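DUF5624 domain-containing protein (Legionella pneumophila subsp. pneumophila, PDB 4JX2) is a putative secreted protein of unknown function that pairs in the crystal as a two-fold symmetric dimer. Local coordinates at the interface of chains A and B. Sequence-based numbering; all coordinates share one arbitrary frame. Chains: chain A/B, hypothetical protein.

The interface of chains A and B. Residues chain A 124, 213, 224, 227, 373, 377; chain B 339-340.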
HETATM    1  N   MSE A 124      25.258 -11.472   6.718  1.00 37.27           N
HETATM    2  CA  MSE A 124      25.231 -10.547   5.563  1.00 36.73           C
HETATM    3  C   MSE A 124      25.417  -9.094   6.039  1.00 41.10           C
HETATM    4  O   MSE A 124      26.237  -8.352   5.489  1.00 40.98           O
HETATM    5  CB  MSE A 124      23.919 -10.674   4.782  1.00 37.67           C
HETATM    6  CG  MSE A 124      23.797 -11.944   3.989  1.00 44.42           C
HETATM    7 SE   MSE A 124      21.942 -12.173   3.375  0.75 51.18          SE
HETATM    8  CE  MSE A 124      21.793 -14.124   3.543  1.00 46.63           C
ATOM      9  N   LEU A 213      27.065 -19.575   2.785  1.00 37.15           N
ATOM     10  CA  LEU A 213      25.715 -19.682   2.236  1.00 35.72           C
ATOM     11  C   LEU A 213      25.572 -20.821   1.216  1.00 41.22           C
ATOM     12  O   LEU A 213      24.584 -21.543   1.263  1.00 40.74           O
ATOM     13  CB  LEU A 213      25.256 -18.343   1.627  1.00 34.62           C
ATOM     14  CG  LEU A 213      25.158 -17.161   2.592  1.00 37.65           C
ATOM     15  CD1 LEU A 213      24.834 -15.884   1.858  1.00 37.66           C
ATOM     16  CD2 LEU A 213      24.170 -17.427   3.719  1.00 34.42           C
ATOM     17  N   ASN A 224      21.825 -21.856   2.755  1.00 35.02           N
ATOM     18  CA  ASN A 224      20.683 -21.445   1.946  1.00 33.84           C
ATOM     19  C   ASN A 224      19.514 -22.434   2.151  1.00 38.53           C
ATOM     20  O   ASN A 224      18.381 -21.994   2.310  1.00 38.28           O
ATOM     21  CB  ASN A 224      21.086 -21.415   0.474  1.00 34.89           C
ATOM     22  CG  ASN A 224      21.933 -20.258  -0.024  1.00 48.67           C
ATOM     23  OD1 ASN A 224      21.883 -19.127   0.447  1.00 35.41           O
ATOM     24  ND2 ASN A 224      22.651 -20.497  -1.097  1.00 44.91           N
HETATM   25  N   MSE A 227      17.978 -21.990   5.580  1.00 34.84           N
HETATM   26  CA  MSE A 227      17.107 -20.818   5.562  1.00 33.71           C
HETATM   27  C   MSE A 227      15.741 -21.148   4.999  1.00 38.08           C
HETATM   28  O   MSE A 227      14.759 -20.747   5.605  1.00 39.02           O
HETATM   29  CB  MSE A 227      17.739 -19.665   4.805  1.00 35.68           C
HETATM   30  CG  MSE A 227      18.782 -18.978   5.643  1.00 43.58           C
HETATM   31 SE   MSE A 227      19.401 -17.362   4.873  0.75 52.30          SE
HETATM   32  CE  MSE A 227      20.602 -18.089   3.419  1.00 49.09           C
ATOM     33  N   LEU A 373      13.891 -15.899  -2.023  1.00 32.53           N
ATOM     34  CA  LEU A 373      14.513 -15.349  -0.818  1.00 31.95           C
ATOM     35  C   LEU A 373      15.287 -14.072  -1.162  1.00 35.54           C
ATOM     36  O   LEU A 373      15.133 -13.069  -0.453  1.00 36.10           O
ATOM     37  CB  LEU A 373      15.445 -16.387  -0.174  1.00 32.44           C
ATOM     38  CG  LEU A 373      16.310 -15.961   1.025  1.00 36.50           C
ATOM     39  CD1 LEU A 373      15.457 -15.440   2.197  1.00 37.11           C
ATOM     40  CD2 LEU A 373      17.167 -17.102   1.479  1.00 35.46           C
ATOM     41  N   LEU A 377      14.182 -10.299   0.142  1.00 35.05           N
ATOM     42  CA  LEU A 377      15.101  -9.491   0.942  1.00 35.25           C
ATOM     43  C   LEU A 377      15.455  -8.168   0.242  1.00 38.00           C
ATOM     44  O   LEU A 377      15.551  -7.160   0.928  1.00 39.43           O
ATOM     45  CB  LEU A 377      16.363 -10.291   1.287  1.00 36.26           C
ATOM     46  CG  LEU A 377      17.482  -9.586   2.064  1.00 42.80           C
ATOM     47  CD1 LEU A 377      17.024  -9.134   3.464  1.00 43.24           C
ATOM     48  CD2 LEU A 377      18.715 -10.462   2.134  1.00 44.87           C
TER
ATOM     49  N   VAL B 339      25.351  -9.786  -1.936  1.00 39.33           N
ATOM     50  CA  VAL B 339      25.672 -11.101  -1.376  1.00 38.77           C
ATOM     51  C   VAL B 339      25.134 -12.280  -2.240  1.00 42.92           C
ATOM     52  O   VAL B 339      25.861 -13.246  -2.409  1.00 46.58           O
ATOM     53  CB  VAL B 339      25.292 -11.282   0.117  1.00 42.45           C
ATOM     54  CG1 VAL B 339      23.782 -11.377   0.320  1.00 42.11           C
ATOM     55  CG2 VAL B 339      25.955 -12.532   0.676  1.00 43.04           C
ATOM     56  N   PHE B 340      23.892 -12.224  -2.751  1.00 35.05           N
ATOM     57  CA  PHE B 340      23.299 -13.338  -3.474  1.00 33.20           C
ATOM     58  C   PHE B 340      23.560 -13.295  -4.994  1.00 36.80           C
ATOM     59  O   PHE B 340      22.679 -13.656  -5.781  1.00 36.97           O
ATOM     60  CB  PHE B 340      21.796 -13.383  -3.195  1.00 33.73           C
ATOM     61  CG  PHE B 340      21.374 -13.881  -1.831  1.00 34.84           C
ATOM     62  CD1 PHE B 340      21.808 -15.123  -1.359  1.00 37.38           C
ATOM     63  CD2 PHE B 340      20.427 -13.184  -1.083  1.00 34.44           C
ATOM     64  CE1 PHE B 340      21.367 -15.611  -0.132  1.00 38.27           C
ATOM     65  CE2 PHE B 340      19.982 -13.676   0.138  1.00 36.93           C
ATOM     66  CZ  PHE B 340      20.439 -14.895   0.596  1.00 36.59           C
TER
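The ring of B:Phe340 is pushed far end first into a pocket of chain A lined by A:Met124, A:Leu373 and A:Leu377, with B:Val339 CG1 from its own chain over one face, toward the rim. The selenomethionine A:Met124 meets the ring on that same side: its methyl CE lies off the plane and outward beyond the far end of the ring, 3.3 Å from CZ of B:Phe340. A:Leu373 comes from the opposite side, where CD2 is 4.0 Å from CZ of B:Phe340. At the rim, A:Leu377 CD2 stands 4.0 Å from CE2 of B:Phe340, while the amide oxygen OD1 of A:Asn224 approaches CE1 of B:Phe340 at 3.6 Å. The amide and ring planes lie 43° apart, the two side chains passing in opposite directions.

B:Phe340 follows directly on helix 315-339 of chain B, and its CG stands anti to the carbonyl carbon (chi1 -74°), sending the ring in among several helices of chain A. Helix 119-131 supplies A:Met124, helix 366-378 A:Leu373 and A:Leu377, and helix 223-247 A:Asn224. Most of the surface buried in this patch on the chain B side belongs to the phenylalanine, which makes it the main anchor here. Two-fold symmetry repeats the contact with the chains exchanged, and may help lock the two copies together; the structure alone does not show that this dimer is the biological form.

The bend of A:Met124 at chi3 (-143°) brings its methyl to the ring, while the selenium rests 3.7 Å from CG1 of B:Val339. The other valine branch, CG2 of B:Val339, packs against CD1 of A:Leu213 at 3.7 Å.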